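Local coordinates for protein nidogen (Mus musculus, PDB 1NPE) that forms the YWTD beta-propeller domain of a basement-membrane glycoprotein, also called entactin, and probably binds laminin to link it into the matrix, at residues A35-V49 / W52-H66. Sequence-based numbering, arbitrary orientation.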
# COMPACT_ATOMS: atom_id res chain seq x y z
N ALA A 35 4.78 5.20 -16.90
CA ALA A 35 4.79 3.77 -16.63
C ALA A 35 4.58 3.38 -15.16
O ALA A 35 4.31 2.21 -14.87
CB ALA A 35 6.09 3.15 -17.15
N LYS A 36 4.64 4.34 -14.25
CA LYS A 36 4.53 4.05 -12.82
C LYS A 36 3.22 4.29 -12.07
O LYS A 36 2.37 5.06 -12.50
CB LYS A 36 5.66 4.77 -12.07
CG LYS A 36 7.07 4.46 -12.55
CD LYS A 36 8.11 5.14 -11.65
CE LYS A 36 9.55 5.00 -12.18
NZ LYS A 36 10.04 3.58 -12.17
N VAL A 37 3.08 3.59 -10.95
CA VAL A 37 1.92 3.75 -10.07
C VAL A 37 2.56 4.24 -8.77
O VAL A 37 3.04 3.44 -7.96
CB VAL A 37 1.15 2.42 -9.84
CG1 VAL A 37 0.07 2.62 -8.80
CG2 VAL A 37 0.53 1.94 -11.15
N ILE A 38 2.64 5.56 -8.63
CA ILE A 38 3.22 6.19 -7.46
C ILE A 38 2.31 5.98 -6.26
O ILE A 38 1.12 6.29 -6.32
CB ILE A 38 3.42 7.71 -7.69
CG1 ILE A 38 4.09 7.97 -9.04
CG2 ILE A 38 4.26 8.31 -6.57
CD1 ILE A 38 5.57 7.60 -9.08
N ILE A 39 2.87 5.47 -5.16
CA ILE A 39 2.07 5.22 -3.97
C ILE A 39 2.47 6.11 -2.80
O ILE A 39 1.68 6.95 -2.36
CB ILE A 39 2.15 3.74 -3.54
CG1 ILE A 39 1.66 2.84 -4.68
CG2 ILE A 39 1.31 3.52 -2.29
CD1 ILE A 39 0.17 2.96 -4.99
N GLY A 40 3.69 5.94 -2.29
CA GLY A 40 4.14 6.75 -1.17
C GLY A 40 4.89 8.01 -1.56
O GLY A 40 5.58 8.03 -2.58
N LEU A 41 4.75 9.06 -0.76
CA LEU A 41 5.44 10.32 -1.02
C LEU A 41 6.03 10.90 0.26
O LEU A 41 5.46 10.75 1.34
CB LEU A 41 4.49 11.37 -1.61
CG LEU A 41 3.99 11.26 -3.05
CD1 LEU A 41 3.04 12.42 -3.31
CD2 LEU A 41 5.15 11.28 -4.05
N ALA A 42 7.17 11.57 0.14
CA ALA A 42 7.82 12.21 1.27
C ALA A 42 8.60 13.42 0.75
O ALA A 42 8.87 13.52 -0.45
CB ALA A 42 8.76 11.24 2.00
N PHE A 43 8.97 14.33 1.64
CA PHE A 43 9.68 15.52 1.22
C PHE A 43 10.85 15.88 2.13
O PHE A 43 10.70 15.96 3.35
CB PHE A 43 8.70 16.69 1.15
CG PHE A 43 9.30 17.95 0.60
CD1 PHE A 43 9.55 18.08 -0.75
CD2 PHE A 43 9.57 19.02 1.44
CE1 PHE A 43 10.06 19.25 -1.27
CE2 PHE A 43 10.09 20.20 0.94
CZ PHE A 43 10.33 20.32 -0.42
N ASP A 44 12.02 16.07 1.52
CA ASP A 44 13.23 16.44 2.25
C ASP A 44 13.32 17.96 2.29
O ASP A 44 13.64 18.60 1.29
CB ASP A 44 14.46 15.84 1.56
CG ASP A 44 15.76 16.43 2.07
OD1 ASP A 44 15.84 16.83 3.26
OD2 ASP A 44 16.72 16.50 1.26
N CYS A 45 13.08 18.53 3.47
CA CYS A 45 13.10 19.98 3.66
C CYS A 45 14.43 20.71 3.49
O CYS A 45 14.43 21.91 3.22
CB CYS A 45 12.49 20.35 5.02
SG CYS A 45 13.37 19.67 6.46
N VAL A 46 15.56 20.02 3.64
CA VAL A 46 16.85 20.70 3.49
C VAL A 46 17.26 20.91 2.03
O VAL A 46 17.73 21.99 1.68
CB VAL A 46 18.00 20.01 4.29
CG1 VAL A 46 17.50 19.52 5.64
CG2 VAL A 46 18.63 18.90 3.49
N ASP A 47 17.08 19.90 1.19
CA ASP A 47 17.44 20.01 -0.23
C ASP A 47 16.24 20.24 -1.14
O ASP A 47 16.41 20.43 -2.35
CB ASP A 47 18.22 18.77 -0.69
CG ASP A 47 19.65 18.73 -0.17
OD1 ASP A 47 20.22 19.82 0.11
OD2 ASP A 47 20.22 17.62 -0.05
N LYS A 48 15.04 20.25 -0.56
CA LYS A 48 13.79 20.45 -1.30
C LYS A 48 13.64 19.33 -2.34
O LYS A 48 13.51 19.59 -3.54
CB LYS A 48 13.77 21.82 -2.00
CG LYS A 48 14.45 22.96 -1.25
CD LYS A 48 13.84 23.21 0.12
CE LYS A 48 14.66 24.25 0.87
NZ LYS A 48 14.14 24.49 2.26
N VAL A 49 13.68 18.09 -1.87
CA VAL A 49 13.57 16.94 -2.76
C VAL A 49 12.37 16.06 -2.41
O VAL A 49 12.13 15.74 -1.25
CB VAL A 49 14.88 16.09 -2.74
CG1 VAL A 49 14.76 14.89 -3.69
CG2 VAL A 49 16.07 16.94 -3.15
N TRP A 52 9.53 9.15 -3.51
CA TRP A 52 8.35 8.33 -3.79
C TRP A 52 8.62 6.85 -3.92
O TRP A 52 9.76 6.42 -4.10
CB TRP A 52 7.65 8.80 -5.08
CG TRP A 52 8.45 8.55 -6.35
CD1 TRP A 52 8.60 7.36 -7.02
CD2 TRP A 52 9.23 9.51 -7.07
NE1 TRP A 52 9.43 7.52 -8.10
CE2 TRP A 52 9.83 8.83 -8.16
CE3 TRP A 52 9.49 10.87 -6.90
CZ2 TRP A 52 10.67 9.47 -9.07
CZ3 TRP A 52 10.32 11.51 -7.81
CH2 TRP A 52 10.91 10.81 -8.88
N THR A 53 7.55 6.06 -3.83
CA THR A 53 7.63 4.62 -3.99
C THR A 53 6.72 4.28 -5.17
O THR A 53 5.67 4.90 -5.35
CB THR A 53 7.16 3.84 -2.75
OG1 THR A 53 5.74 4.01 -2.57
CG2 THR A 53 7.90 4.30 -1.51
N ASP A 54 7.16 3.32 -5.96
CA ASP A 54 6.43 2.87 -7.14
C ASP A 54 6.23 1.36 -7.03
O ASP A 54 7.21 0.61 -6.89
CB ASP A 54 7.24 3.22 -8.39
CG ASP A 54 6.85 2.39 -9.59
OD1 ASP A 54 7.75 1.82 -10.24
OD2 ASP A 54 5.64 2.30 -9.88
N ILE A 55 4.98 0.91 -7.06
CA ILE A 55 4.67 -0.52 -6.97
C ILE A 55 4.63 -1.22 -8.32
O ILE A 55 4.42 -2.44 -8.39
CB ILE A 55 3.30 -0.76 -6.30
CG1 ILE A 55 2.22 0.03 -7.05
CG2 ILE A 55 3.37 -0.42 -4.83
CD1 ILE A 55 0.82 -0.39 -6.70
N SER A 56 4.79 -0.46 -9.39
CA SER A 56 4.76 -0.98 -10.75
C SER A 56 6.04 -1.72 -11.18
O SER A 56 5.97 -2.88 -11.60
CB SER A 56 4.44 0.15 -11.74
OG SER A 56 4.38 -0.32 -13.07
N GLU A 57 7.19 -1.06 -11.06
CA GLU A 57 8.46 -1.67 -11.45
C GLU A 57 8.89 -2.88 -10.61
O GLU A 57 9.24 -3.92 -11.18
CB GLU A 57 9.57 -0.62 -11.53
CG GLU A 57 10.87 -1.15 -12.12
CD GLU A 57 11.92 -0.06 -12.33
OE1 GLU A 57 11.58 1.14 -12.22
OE2 GLU A 57 13.08 -0.42 -12.62
N PRO A 58 8.96 -2.75 -9.27
CA PRO A 58 8.70 -1.61 -8.39
C PRO A 58 9.97 -0.80 -8.16
O PRO A 58 11.06 -1.24 -8.55
CB PRO A 58 8.25 -2.29 -7.10
CG PRO A 58 9.11 -3.49 -7.05
CD PRO A 58 9.02 -4.00 -8.48
N SER A 59 9.85 0.35 -7.51
CA SER A 59 11.03 1.19 -7.26
C SER A 59 10.79 2.34 -6.29
O SER A 59 9.67 2.61 -5.88
CB SER A 59 11.57 1.76 -8.57
OG SER A 59 10.67 2.73 -9.10
N ILE A 60 11.89 2.97 -5.90
CA ILE A 60 11.88 4.13 -5.01
C ILE A 60 12.71 5.17 -5.74
O ILE A 60 13.81 4.87 -6.20
CB ILE A 60 12.52 3.80 -3.63
CG1 ILE A 60 11.60 2.85 -2.87
CG2 ILE A 60 12.77 5.08 -2.83
CD1 ILE A 60 12.15 2.40 -1.54
N GLY A 61 12.15 6.36 -5.89
CA GLY A 61 12.85 7.42 -6.60
C GLY A 61 12.77 8.79 -5.97
O GLY A 61 12.12 8.99 -4.93
N ARG A 62 13.43 9.75 -6.60
CA ARG A 62 13.45 11.12 -6.11
C ARG A 62 13.73 12.13 -7.21
O ARG A 62 14.34 11.81 -8.24
CB ARG A 62 14.49 11.28 -5.00
CG ARG A 62 15.92 11.00 -5.43
CD ARG A 62 16.91 11.32 -4.32
NE ARG A 62 18.28 11.09 -4.74
CZ ARG A 62 19.35 11.36 -4.00
NH1 ARG A 62 19.22 11.86 -2.78
NH2 ARG A 62 20.56 11.11 -4.49
N ALA A 63 13.31 13.37 -6.97
CA ALA A 63 13.49 14.47 -7.91
C ALA A 63 13.39 15.78 -7.15
O ALA A 63 12.60 15.90 -6.21
CB ALA A 63 12.42 14.41 -8.99
N SER A 64 14.22 16.75 -7.53
CA SER A 64 14.19 18.07 -6.90
C SER A 64 12.84 18.72 -7.19
O SER A 64 12.25 18.50 -8.25
CB SER A 64 15.31 18.97 -7.45
OG SER A 64 16.59 18.48 -7.11
N LEU A 65 12.35 19.51 -6.24
CA LEU A 65 11.08 20.19 -6.40
C LEU A 65 11.19 21.24 -7.51
O LEU A 65 10.26 21.43 -8.29
CB LEU A 65 10.65 20.87 -5.10
CG LEU A 65 9.26 21.52 -5.10
CD1 LEU A 65 8.19 20.44 -5.22
CD2 LEU A 65 9.05 22.34 -3.83
N HIS A 66 12.36 21.88 -7.58
CA HIS A 66 12.62 22.91 -8.57
C HIS A 66 13.24 22.34 -9.85
O HIS A 66 14.46 22.18 -9.94
CB HIS A 66 13.53 23.99 -7.97
CG HIS A 66 13.03 24.56 -6.68
ND1 HIS A 66 11.81 25.21 -6.57
CD2 HIS A 66 13.57 24.57 -5.44
CE1 HIS A 66 11.63 25.60 -5.32
NE2 HIS A 66 12.68 25.22 -4.61
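K36 lays its aliphatic chain across the carboxylate of D54 at about a right angle, then bends at its last torsion (chi4 -66°) to bring NZ 2.9 Å from E57 OE1 in a salt bridge. The same ammonium donates to S59 OG and makes a longer salt bridge, with a weak hydrogen bond, to D54 OD1; E57 keeps its other oxygen for R75. D54 OD2 takes the N-H of V37 at 3.1 Å on the anti side and that of S56 from the opposite face of the carboxylate, an Asx turn, while OD1 accepts from E57 N, fixing its rotation. With an alanine in place of D54, V37 N and the turn amides would probably lose their acceptor, and K36 one of its two anions.

Between the strands, I39 N meets T53 O almost straight (174°, 2.9 Å). A beta bulge then shifts the register by one residue between I38 and L41, and there G40 N turns to T53 OG1 at 2.8 Å; that oxygen is also hydrogen-bonded to P81 O. These are the first three strands of one four-stranded antiparallel blade of the six-bladed propeller, 36-44 innermost. At the far end L65 N donates to K48 O, in the G1 bulge that closes the 36-44/49-54 hairpin.

I38 CD1 sits over a face of the W52 five-membered ring, a CH-pi contact 4.0 Å from its centroid, and L41 CD2 touches W52 CB; I12 of the neighbouring blade packs against all three. On the opposite side of the sheet, I55 has CG1 wedged between its own N and carbonyl carbon (chi1 55°), which sends CD1 to V37 CG1 at 3.7 Å and sets CG2 against I39 CG1. The partner protein's chain packs on V37, I39, I55 and S56 here.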